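Local coordinates for protein congerin-2 (Conger myriaster, PDB 1IS3) that binds beta-galactosides such as lactose as a homodimeric galectin of conger eel, its physiological role being still unknown, at residues A[3-8]-A[118-123]; A[37-42]-A[61-66]; A[92-97]-A[112-117]. One frame throughout, in Å; residues are numbered along the deposited sequence.

Interaction 1: A[3-8]-A[118-123]; sequences RAEVRN and FNLIYL. With MES (2-(N-morpholino)-ethanesulfonic acid), chain C.
Val6 and Ile121 face each other as an antiparallel hydrogen-bonded pair: Val6 N gives its hydrogen to Ile121 O at 2.9 Å, and Ile121 N returns one to Val6 O. Asn8 N closes the far end of the pairing on Asn119 O, 2.9 Å away and with a nearly straight N-H...O angle of 174°. The two strand segments run nearly antiparallel, at 174°.

Ala4, Val6, Ile121 and Leu123 lie on one face, and their small or branched apolar groups suit a buried sheet surface. The other face carries Glu5, Arg7, Leu120 and Tyr122. Leu120 lies alongside Arg7, pointing the same way, and its CD1 sits over one face of the guanidinium, 3.8 Å from Arg7 NH2. Arg3 reaches the ring of Tyr122 with CD, which comes within 3.4 Å of Tyr122 CD1, while Arg3 NE stands above the same ring face, offset toward the rim.

Glu5 bridges the two arginines in a salt-bridge network. From CG, set between the backbone N and carbonyl carbon (chi1 63°), the extended chain carries the carboxylate out between the two guanidinium groups. Arg3 NE, 3.0 Å from Glu5 OE2, and Arg7 NH2 approach that oxygen from opposite faces of the carboxylate; the two positive charges probably favour the ionised acid. A MES molecule, probably from the crystallisation liquor, meets Tyr122 OH through N4 at 2.7 Å and Arg3 NH2 through a weak bond to O1S.

On the apolar face, Ala4 and Leu123 rest on Leu129 and Ile121 on Leu134, both of strand 127-134 in the opposing sheet of the galectin sandwich. Asn119 and Leu120 make a classic beta bulge opposite Gly35, and Glu5, Val6 and Arg7 pair antiparallel with a strand of the second subunit, continuing the sheet across the dimer.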
loop_
_atom_site.group_PDB
_atom_site.type_symbol
_atom_site.label_atom_id
_atom_site.label_comp_id
_atom_site.label_asym_id
_atom_site.label_seq_id
_atom_site.Cartn_x
_atom_site.Cartn_y
_atom_site.Cartn_z
ATOM N N ARG A 3 -12.243 -1.423 -0.724
ATOM C CA ARG A 3 -11.586 -0.134 -0.578
ATOM C C ARG A 3 -10.100 -0.331 -0.885
ATOM O O ARG A 3 -9.566 -1.454 -0.921
ATOM C CB ARG A 3 -11.803 0.383 0.839
ATOM C CG ARG A 3 -11.161 -0.472 1.880
ATOM C CD ARG A 3 -11.584 -0.044 3.238
ATOM N NE ARG A 3 -11.014 -1.041 4.084
ATOM C CZ ARG A 3 -11.700 -2.117 4.499
ATOM N NH1 ARG A 3 -11.043 -2.984 5.253
ATOM N NH2 ARG A 3 -13.004 -2.329 4.284
ATOM N N ALA A 4 -9.470 0.805 -1.097
ATOM C CA ALA A 4 -8.087 0.820 -1.432
ATOM C C ALA A 4 -7.416 0.934 -0.077
ATOM O O ALA A 4 -7.735 1.824 0.720
ATOM C CB ALA A 4 -7.821 2.029 -2.298
ATOM N N GLU A 5 -6.493 0.054 0.249
ATOM C CA GLU A 5 -5.805 0.124 1.538
ATOM C C GLU A 5 -4.341 -0.328 1.483
ATOM O O GLU A 5 -3.916 -1.065 0.572
ATOM C CB GLU A 5 -6.582 -0.708 2.551
ATOM C CG GLU A 5 -6.719 -2.181 2.330
ATOM C CD GLU A 5 -7.807 -2.837 3.171
ATOM O OE1 GLU A 5 -8.168 -3.956 2.820
ATOM O OE2 GLU A 5 -8.324 -2.266 4.135
ATOM N N VAL A 6 -3.564 0.197 2.433
ATOM C CA VAL A 6 -2.159 -0.169 2.604
ATOM C C VAL A 6 -2.206 -0.649 4.053
ATOM O O VAL A 6 -2.560 0.135 4.949
ATOM C CB VAL A 6 -1.235 1.072 2.442
ATOM C CG1 VAL A 6 0.201 0.612 2.709
ATOM C CG2 VAL A 6 -1.367 1.717 1.046
ATOM N N ARG A 7 -1.882 -1.899 4.326
ATOM C CA ARG A 7 -2.051 -2.504 5.629
ATOM C C ARG A 7 -0.757 -3.175 6.049
ATOM O O ARG A 7 -0.097 -3.879 5.281
ATOM C CB ARG A 7 -3.185 -3.531 5.539
ATOM C CG ARG A 7 -3.448 -4.271 6.827
ATOM C CD ARG A 7 -4.512 -5.341 6.539
ATOM N NE ARG A 7 -5.816 -4.773 6.190
ATOM C CZ ARG A 7 -6.710 -4.391 7.135
ATOM N NH1 ARG A 7 -6.437 -4.517 8.447
ATOM N NH2 ARG A 7 -7.895 -3.844 6.787
ATOM N N ASN A 8 -0.407 -2.912 7.299
ATOM C CA ASN A 8 0.746 -3.491 7.995
ATOM C C ASN A 8 2.102 -3.132 7.413
ATOM O O ASN A 8 3.099 -3.853 7.537
ATOM C CB ASN A 8 0.582 -5.050 8.097
ATOM C CG ASN A 8 -0.597 -5.440 8.995
ATOM O OD1 ASN A 8 -1.349 -6.406 8.809
ATOM N ND2 ASN A 8 -0.803 -4.758 10.107
ATOM N N PHE A 118 1.098 3.948 12.602
ATOM C CA PHE A 118 -0.258 3.539 12.221
ATOM C C PHE A 118 -0.115 2.381 11.258
ATOM O O PHE A 118 0.745 2.453 10.365
ATOM C CB PHE A 118 -1.019 4.665 11.495
ATOM C CG PHE A 118 -1.168 5.876 12.388
ATOM C CD1 PHE A 118 -2.092 5.850 13.453
ATOM C CD2 PHE A 118 -0.337 6.980 12.196
ATOM C CE1 PHE A 118 -2.154 6.943 14.324
ATOM C CE2 PHE A 118 -0.416 8.069 13.078
ATOM C CZ PHE A 118 -1.315 8.041 14.131
ATOM N N ASN A 119 -0.951 1.356 11.422
ATOM C CA ASN A 119 -0.863 0.220 10.531
ATOM C C ASN A 119 -1.902 0.110 9.431
ATOM O O ASN A 119 -1.923 -0.906 8.701
ATOM C CB ASN A 119 -0.858 -1.067 11.360
ATOM C CG ASN A 119 0.576 -1.417 11.782
ATOM O OD1 ASN A 119 1.526 -0.631 11.773
ATOM N ND2 ASN A 119 0.819 -2.632 12.236
ATOM N N LEU A 120 -2.747 1.119 9.241
ATOM C CA LEU A 120 -3.748 1.055 8.186
ATOM C C LEU A 120 -3.971 2.441 7.564
ATOM O O LEU A 120 -4.168 3.427 8.289
ATOM C CB LEU A 120 -5.086 0.533 8.746
ATOM C CG LEU A 120 -6.258 0.464 7.748
ATOM C CD1 LEU A 120 -5.928 -0.563 6.678
ATOM C CD2 LEU A 120 -7.543 0.066 8.427
ATOM N N ILE A 121 -3.898 2.530 6.248
ATOM C CA ILE A 121 -4.194 3.740 5.520
ATOM C C ILE A 121 -5.253 3.297 4.523
ATOM O O ILE A 121 -5.014 2.286 3.849
ATOM C CB ILE A 121 -2.927 4.232 4.810
ATOM C CG1 ILE A 121 -1.889 4.674 5.814
ATOM C CG2 ILE A 121 -3.291 5.369 3.888
ATOM C CD1 ILE A 121 -0.525 4.096 5.410
ATOM N N TYR A 122 -6.426 3.925 4.374
ATOM C CA TYR A 122 -7.350 3.509 3.351
ATOM C C TYR A 122 -8.181 4.677 2.864
ATOM O O TYR A 122 -8.354 5.691 3.565
ATOM C CB TYR A 122 -8.297 2.412 3.845
ATOM C CG TYR A 122 -9.375 2.754 4.873
ATOM C CD1 TYR A 122 -10.675 3.052 4.450
ATOM C CD2 TYR A 122 -9.100 2.667 6.231
ATOM C CE1 TYR A 122 -11.698 3.236 5.378
ATOM C CE2 TYR A 122 -10.133 2.856 7.167
ATOM C CZ TYR A 122 -11.435 3.137 6.739
ATOM O OH TYR A 122 -12.464 3.283 7.676
ATOM N N LEU A 123 -8.696 4.498 1.660
ATOM C CA LEU A 123 -9.598 5.465 1.044
ATOM C C LEU A 123 -10.958 4.805 1.011
ATOM O O LEU A 123 -11.060 3.611 0.684
ATOM C CB LEU A 123 -9.145 5.802 -0.397
ATOM C CG LEU A 123 -10.005 6.821 -1.153
ATOM C CD1 LEU A 123 -9.186 7.976 -1.721
ATOM C CD2 LEU A 123 -10.710 6.056 -2.245
HETATM O O1 MES C . -15.430 5.720 8.678
HETATM C C2 MES C . -15.430 4.372 9.183
HETATM C C3 MES C . -15.890 3.412 8.089
HETATM N N4 MES C . -15.072 3.685 6.973
HETATM C C5 MES C . -15.092 4.957 6.393
HETATM C C6 MES C . -14.650 5.930 7.485
HETATM C C7 MES C . -15.516 3.067 5.744
HETATM C C8 MES C . -15.224 1.588 5.841
HETATM S S MES C . -15.538 0.734 4.263
HETATM O O1S MES C . -15.315 -0.626 4.654
HETATM O O2S MES C . -14.480 1.177 3.418
HETATM O O3S MES C . -16.827 1.007 3.666
#

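Interaction 2: A[37-42]-A[61-66]; sequences STDSIA and NSLVHN. With GAL (beta-D-galactopyranose), chain B.
Ile41 and Leu63 form an antiparallel hydrogen-bonded pair with CA atoms 4.9 Å apart, Ile41 N bonding to Leu63 O and Leu63 N to Ile41 O. Their branched side chains share a face of the sheet and cross at a slant, Ile41 CD1 meeting Leu63 CD2 at 3.9 Å. Leu63 CG, anti to the backbone N (chi1 177°), lies against the backbone of Asp39, and CD2 reaches Thr38 O.

Asp39 suits the end of the pairing because one carboxylate oxygen can serve two donors. Asn66 N reaches Asp39 OD1 at 3.1 Å on the syn side, 31° out of the carboxylate plane, and His65 ND1 adds a weak bond of 2.7 Å to the same atom. Carboxylate and imidazole stand nearly perpendicular. One water bridges Asp39 OD2 and Val64 O; a second donates to Ser40 OG, itself hydrogen-bonded to Glu36 OE2, and accepts from His65 N.

The paired residues lie on the hairpin of strands 40-48 and 57-64 in the sugar-binding sheet of the galectin sandwich. A type I turn, Ser37 to Ser40, leads into it, with Ser37 OG accepting from Asp39 N in an ST turn.

The amide of Asn61 both donates and accepts: ND2 bonds to galactose O6 at 2.8 Å, nearly straight (173°), and to Gln70 O. Asn61 OD1 and Ser62 OG both accept from Arg112 NH2, which probably steadies the amide.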
loop_
_atom_site.group_PDB
_atom_site.type_symbol
_atom_site.label_atom_id
_atom_site.label_comp_id
_atom_site.label_asym_id
_atom_site.label_seq_id
_atom_site.Cartn_x
_atom_site.Cartn_y
_atom_site.Cartn_z
ATOM N N SER A 37 -7.795 0.404 12.189
ATOM C CA SER A 37 -8.797 -0.478 11.636
ATOM C C SER A 37 -9.913 0.422 11.081
ATOM O O SER A 37 -9.881 1.642 11.266
ATOM C CB SER A 37 -9.346 -1.399 12.755
ATOM O OG SER A 37 -10.158 -0.713 13.718
ATOM N N THR A 38 -10.952 -0.116 10.450
ATOM C CA THR A 38 -12.051 0.714 9.995
ATOM C C THR A 38 -12.910 1.237 11.152
ATOM O O THR A 38 -13.880 1.967 10.872
ATOM C CB THR A 38 -12.941 -0.084 8.969
ATOM O OG1 THR A 38 -13.457 -1.184 9.699
ATOM C CG2 THR A 38 -12.204 -0.486 7.663
ATOM N N ASP A 39 -12.620 0.845 12.412
ATOM C CA ASP A 39 -13.332 1.348 13.581
ATOM C C ASP A 39 -12.390 2.058 14.557
ATOM O O ASP A 39 -12.766 2.351 15.697
ATOM C CB ASP A 39 -14.056 0.194 14.332
ATOM C CG ASP A 39 -15.191 0.692 15.227
ATOM O OD1 ASP A 39 -15.298 0.246 16.375
ATOM O OD2 ASP A 39 -15.950 1.550 14.779
ATOM N N SER A 40 -11.153 2.355 14.154
ATOM C CA SER A 40 -10.191 2.988 15.020
ATOM C C SER A 40 -9.370 3.862 14.079
ATOM O O SER A 40 -8.449 3.359 13.412
ATOM C CB SER A 40 -9.359 1.899 15.668
ATOM O OG SER A 40 -8.425 2.541 16.523
ATOM N N ILE A 41 -9.713 5.157 13.938
ATOM C CA ILE A 41 -9.091 6.026 12.928
ATOM C C ILE A 41 -8.584 7.257 13.648
ATOM O O ILE A 41 -9.363 7.987 14.293
ATOM C CB ILE A 41 -10.139 6.437 11.817
ATOM C CG1 ILE A 41 -10.684 5.191 11.099
ATOM C CG2 ILE A 41 -9.475 7.342 10.783
ATOM C CD1 ILE A 41 -11.910 5.488 10.222
ATOM N N ALA A 42 -7.284 7.479 13.567
ATOM C CA ALA A 42 -6.680 8.638 14.210
ATOM C C ALA A 42 -6.881 9.943 13.393
ATOM O O ALA A 42 -7.015 11.051 13.940
ATOM C CB ALA A 42 -5.175 8.405 14.401
ATOM N N ASN A 61 -11.715 14.410 11.597
ATOM C CA ASN A 61 -12.109 13.882 12.893
ATOM C C ASN A 61 -11.383 12.580 13.227
ATOM O O ASN A 61 -10.612 12.077 12.399
ATOM C CB ASN A 61 -13.633 13.657 12.904
ATOM C CG ASN A 61 -14.307 13.767 14.285
ATOM O OD1 ASN A 61 -13.663 13.757 15.325
ATOM N ND2 ASN A 61 -15.620 13.831 14.356
ATOM N N SER A 62 -11.528 12.068 14.445
ATOM C CA SER A 62 -10.999 10.782 14.837
ATOM C C SER A 62 -12.193 9.940 15.274
ATOM O O SER A 62 -13.241 10.452 15.741
ATOM C CB SER A 62 -10.007 10.997 15.964
ATOM O OG SER A 62 -10.651 11.655 17.052
ATOM N N LEU A 63 -12.014 8.631 15.132
ATOM C CA LEU A 63 -13.006 7.634 15.442
ATOM C C LEU A 63 -12.367 6.702 16.448
ATOM O O LEU A 63 -11.281 6.163 16.174
ATOM C CB LEU A 63 -13.394 6.847 14.197
ATOM C CG LEU A 63 -14.376 5.700 14.351
ATOM C CD1 LEU A 63 -15.739 6.198 14.783
ATOM C CD2 LEU A 63 -14.563 5.037 13.009
ATOM N N VAL A 64 -13.034 6.524 17.587
ATOM C CA VAL A 64 -12.530 5.653 18.653
ATOM C C VAL A 64 -13.330 4.351 18.644
ATOM O O VAL A 64 -14.566 4.365 18.567
ATOM C CB VAL A 64 -12.671 6.388 20.015
ATOM C CG1 VAL A 64 -12.285 5.479 21.205
ATOM C CG2 VAL A 64 -11.720 7.594 19.990
ATOM N N HIS A 65 -12.621 3.224 18.717
ATOM C CA HIS A 65 -13.231 1.916 18.610
ATOM C C HIS A 65 -14.293 1.701 19.688
ATOM O O HIS A 65 -14.063 1.988 20.859
ATOM C CB HIS A 65 -12.104 0.867 18.687
ATOM C CG HIS A 65 -12.667 -0.543 18.622
ATOM N ND1 HIS A 65 -13.330 -1.127 17.623
ATOM C CD2 HIS A 65 -12.661 -1.415 19.689
ATOM C CE1 HIS A 65 -13.752 -2.309 18.039
ATOM N NE2 HIS A 65 -13.342 -2.465 19.275
ATOM N N ASN A 66 -15.466 1.247 19.275
ATOM C CA ASN A 66 -16.611 1.016 20.152
ATOM C C ASN A 66 -17.044 2.258 20.909
ATOM O O ASN A 66 -17.780 2.155 21.888
ATOM C CB ASN A 66 -16.301 -0.106 21.157
ATOM C CG ASN A 66 -17.532 -0.858 21.670
ATOM O OD1 ASN A 66 -17.524 -1.413 22.796
ATOM N ND2 ASN A 66 -18.610 -0.984 20.888
HETATM C C1 GAL B . -20.342 12.211 10.138
HETATM C C2 GAL B . -20.258 11.148 9.050
HETATM C C3 GAL B . -19.080 10.217 9.295
HETATM C C4 GAL B . -17.793 11.030 9.466
HETATM C C5 GAL B . -17.999 12.060 10.569
HETATM C C6 GAL B . -16.791 12.933 10.779
HETATM O O2 GAL B . -21.456 10.395 9.036
HETATM O O3 GAL B . -18.948 9.322 8.202
HETATM O O4 GAL B . -17.444 11.684 8.250
HETATM O O5 GAL B . -19.102 12.925 10.241
HETATM O O6 GAL B . -16.997 13.821 11.862
HETATM O O HOH W 1 -16.498 3.270 16.941
HETATM O O HOH W 2 -9.743 3.287 18.894
#

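Interaction 3: A[92-97]-A[112-117]; sequences FDTHTF and RNKDAA
Lys114 CG stands anti to its carbonyl carbon (chi1 -62°), and bends at chi2, chi3 and chi4 fold the chain back over the turn of Thr94 and His95. Phe92 has CG between its backbone N and carbonyl carbon (chi1 65°), which sets CG on the side of the 112-117 loop.

The curled lysine presents methylene groups rather than its ammonium. CD lies 3.3 Å from Thr94 O, and CE packs 4.0 Å from Thr94 CB as the two side chains cross. The lysine also runs beside the His95 side chain, pointing the same way. A long flexible chain fits such a surface site, since its carbons can cover the turn. The backbones come together, Lys114 CA making a CA-H...O contact of 3.5 Å with Thr94 O; no hydrogen bond joins the segments.

Phe92 reaches the loop with its CE2-CZ edge. Ala116 O lies near the ring plane, 3.7 Å from Phe92 CZ, so the polarised ring hydrogens face a carbonyl oxygen.

Asp93 shapes the turn from within. Asp93 OD2 accepts from His95 N and Thr96 N, both at 2.9 Å, the second nearly in line with the C-O bond. The bond from His95 N makes an Asx turn and that from Thr96 N an Asx motif, roles that suit a short acidic side chain; Asp93 N bonds back to Thr96 O.

The turn links strand 85-92 to strand 96-100 in the five-stranded sheet, while the loop carries the chain from strand 106-110 to strand 117-125 of the other sheet. Phe92 meets Phe11 and Phe118 edge-to-face, and Thr94 and Ala116 both touch Leu13.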
loop_
_atom_site.group_PDB
_atom_site.type_symbol
_atom_site.label_atom_id
_atom_site.label_comp_id
_atom_site.label_asym_id
_atom_site.label_seq_id
_atom_site.Cartn_x
_atom_site.Cartn_y
_atom_site.Cartn_z
ATOM N N PHE A 92 3.470 13.456 10.217
ATOM C CA PHE A 92 2.961 13.752 11.536
ATOM C C PHE A 92 4.052 13.660 12.577
ATOM O O PHE A 92 5.108 13.040 12.335
ATOM C CB PHE A 92 1.815 12.775 11.904
ATOM C CG PHE A 92 2.206 11.308 12.053
ATOM C CD1 PHE A 92 2.224 10.472 10.939
ATOM C CD2 PHE A 92 2.577 10.794 13.315
ATOM C CE1 PHE A 92 2.616 9.135 11.086
ATOM C CE2 PHE A 92 2.963 9.458 13.450
ATOM C CZ PHE A 92 2.983 8.633 12.337
ATOM N N ASP A 93 3.846 14.359 13.697
ATOM C CA ASP A 93 4.702 14.091 14.833
ATOM C C ASP A 93 3.766 13.677 15.957
ATOM O O ASP A 93 2.577 13.489 15.689
ATOM C CB ASP A 93 5.515 15.323 15.221
ATOM C CG ASP A 93 4.763 16.611 15.492
ATOM O OD1 ASP A 93 5.400 17.640 15.308
ATOM O OD2 ASP A 93 3.591 16.588 15.860
ATOM N N THR A 94 4.187 13.637 17.238
ATOM C CA THR A 94 3.236 13.149 18.253
ATOM C C THR A 94 2.112 14.079 18.605
ATOM O O THR A 94 1.171 13.716 19.294
ATOM C CB THR A 94 3.882 12.786 19.596
ATOM O OG1 THR A 94 4.692 13.890 19.974
ATOM C CG2 THR A 94 4.568 11.414 19.515
ATOM N N HIS A 95 2.213 15.310 18.122
ATOM C CA HIS A 95 1.179 16.290 18.410
ATOM C C HIS A 95 0.265 16.696 17.274
ATOM O O HIS A 95 -0.875 17.103 17.532
ATOM C CB HIS A 95 1.799 17.571 18.944
ATOM C CG HIS A 95 2.407 17.304 20.300
ATOM N ND1 HIS A 95 3.694 17.238 20.633
ATOM C CD2 HIS A 95 1.652 16.982 21.408
ATOM C CE1 HIS A 95 3.738 16.869 21.905
ATOM N NE2 HIS A 95 2.505 16.723 22.353
ATOM N N THR A 96 0.730 16.551 16.024
ATOM C CA THR A 96 0.052 17.157 14.892
ATOM C C THR A 96 0.151 16.316 13.627
ATOM O O THR A 96 1.277 15.870 13.345
ATOM C CB THR A 96 0.687 18.554 14.564
ATOM O OG1 THR A 96 0.728 19.281 15.785
ATOM C CG2 THR A 96 -0.051 19.309 13.468
ATOM N N PHE A 97 -0.944 16.156 12.878
ATOM C CA PHE A 97 -0.909 15.680 11.493
ATOM C C PHE A 97 -0.785 16.895 10.577
ATOM O O PHE A 97 -1.524 17.868 10.710
ATOM C CB PHE A 97 -2.166 14.940 11.034
ATOM C CG PHE A 97 -2.280 13.555 11.681
ATOM C CD1 PHE A 97 -1.761 12.449 11.011
ATOM C CD2 PHE A 97 -2.928 13.406 12.907
ATOM C CE1 PHE A 97 -1.889 11.184 11.564
ATOM C CE2 PHE A 97 -3.056 12.136 13.464
ATOM C CZ PHE A 97 -2.535 11.030 12.788
ATOM N N ARG A 112 -4.519 13.264 18.418
ATOM C CA ARG A 112 -5.224 13.167 19.688
ATOM C C ARG A 112 -4.795 12.038 20.595
ATOM O O ARG A 112 -4.790 12.170 21.823
ATOM C CB ARG A 112 -6.708 13.048 19.403
ATOM C CG ARG A 112 -7.241 14.352 18.820
ATOM C CD ARG A 112 -8.680 14.219 18.350
ATOM N NE ARG A 112 -9.243 15.524 18.022
ATOM C CZ ARG A 112 -10.385 15.697 17.361
ATOM N NH1 ARG A 112 -10.773 16.947 17.128
ATOM N NH2 ARG A 112 -11.104 14.680 16.911
ATOM N N ASN A 113 -4.387 10.891 20.070
ATOM C CA ASN A 113 -3.956 9.823 20.961
ATOM C C ASN A 113 -2.464 9.837 21.203
ATOM O O ASN A 113 -1.973 9.009 21.958
ATOM C CB ASN A 113 -4.279 8.446 20.414
ATOM C CG ASN A 113 -5.643 8.266 19.806
ATOM O OD1 ASN A 113 -5.724 7.427 18.898
ATOM N ND2 ASN A 113 -6.711 9.008 20.113
ATOM N N LYS A 114 -1.703 10.746 20.592
ATOM C CA LYS A 114 -0.250 10.843 20.688
ATOM C C LYS A 114 0.426 9.571 20.139
ATOM O O LYS A 114 1.458 9.116 20.627
ATOM C CB LYS A 114 0.158 11.099 22.161
ATOM C CG LYS A 114 -0.354 12.398 22.798
ATOM C CD LYS A 114 0.623 13.518 22.498
ATOM C CE LYS A 114 2.027 13.344 23.139
ATOM N NZ LYS A 114 2.073 13.354 24.605
ATOM N N ASP A 115 -0.174 8.962 19.109
ATOM C CA ASP A 115 0.365 7.760 18.475
ATOM C C ASP A 115 1.632 8.010 17.666
ATOM O O ASP A 115 1.816 9.060 17.064
ATOM C CB ASP A 115 -0.670 7.137 17.543
ATOM C CG ASP A 115 -1.866 6.511 18.253
ATOM O OD1 ASP A 115 -3.006 6.756 17.856
ATOM O OD2 ASP A 115 -1.663 5.774 19.203
ATOM N N ALA A 116 2.529 7.020 17.589
ATOM C CA ALA A 116 3.755 7.205 16.844
ATOM C C ALA A 116 3.871 6.357 15.569
ATOM O O ALA A 116 4.817 6.502 14.794
ATOM C CB ALA A 116 4.957 6.894 17.745
ATOM N N ALA A 117 2.908 5.469 15.343
ATOM C CA ALA A 117 2.901 4.602 14.157
ATOM C C ALA A 117 1.452 4.196 13.877
ATOM O O ALA A 117 0.653 4.085 14.845
ATOM C CB ALA A 117 3.710 3.334 14.414
#

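How the interactions relate
From the N terminus, residues 3-8 pair with 118-123, so interaction 1 closes a loop spanning most of the chain. Both other contacts nest within it. Interaction 2 closes a short hairpin, and interaction 3 opens only after that, the two standing in series without crossing. Tyr122 OH touches Ile41 CD1 at 3.4 Å, joining interactions 1 and 2 in the sugar-binding sheet. Phe118 meets Ala42, Phe92 and Phe97, binding all three contacts together between the sheets. Arg112, at the start of the 112-117 loop, reaches Asn61 and Ser62, so the loop of interaction 3 is linked, through Arg112, to Asn61, which binds the galactose.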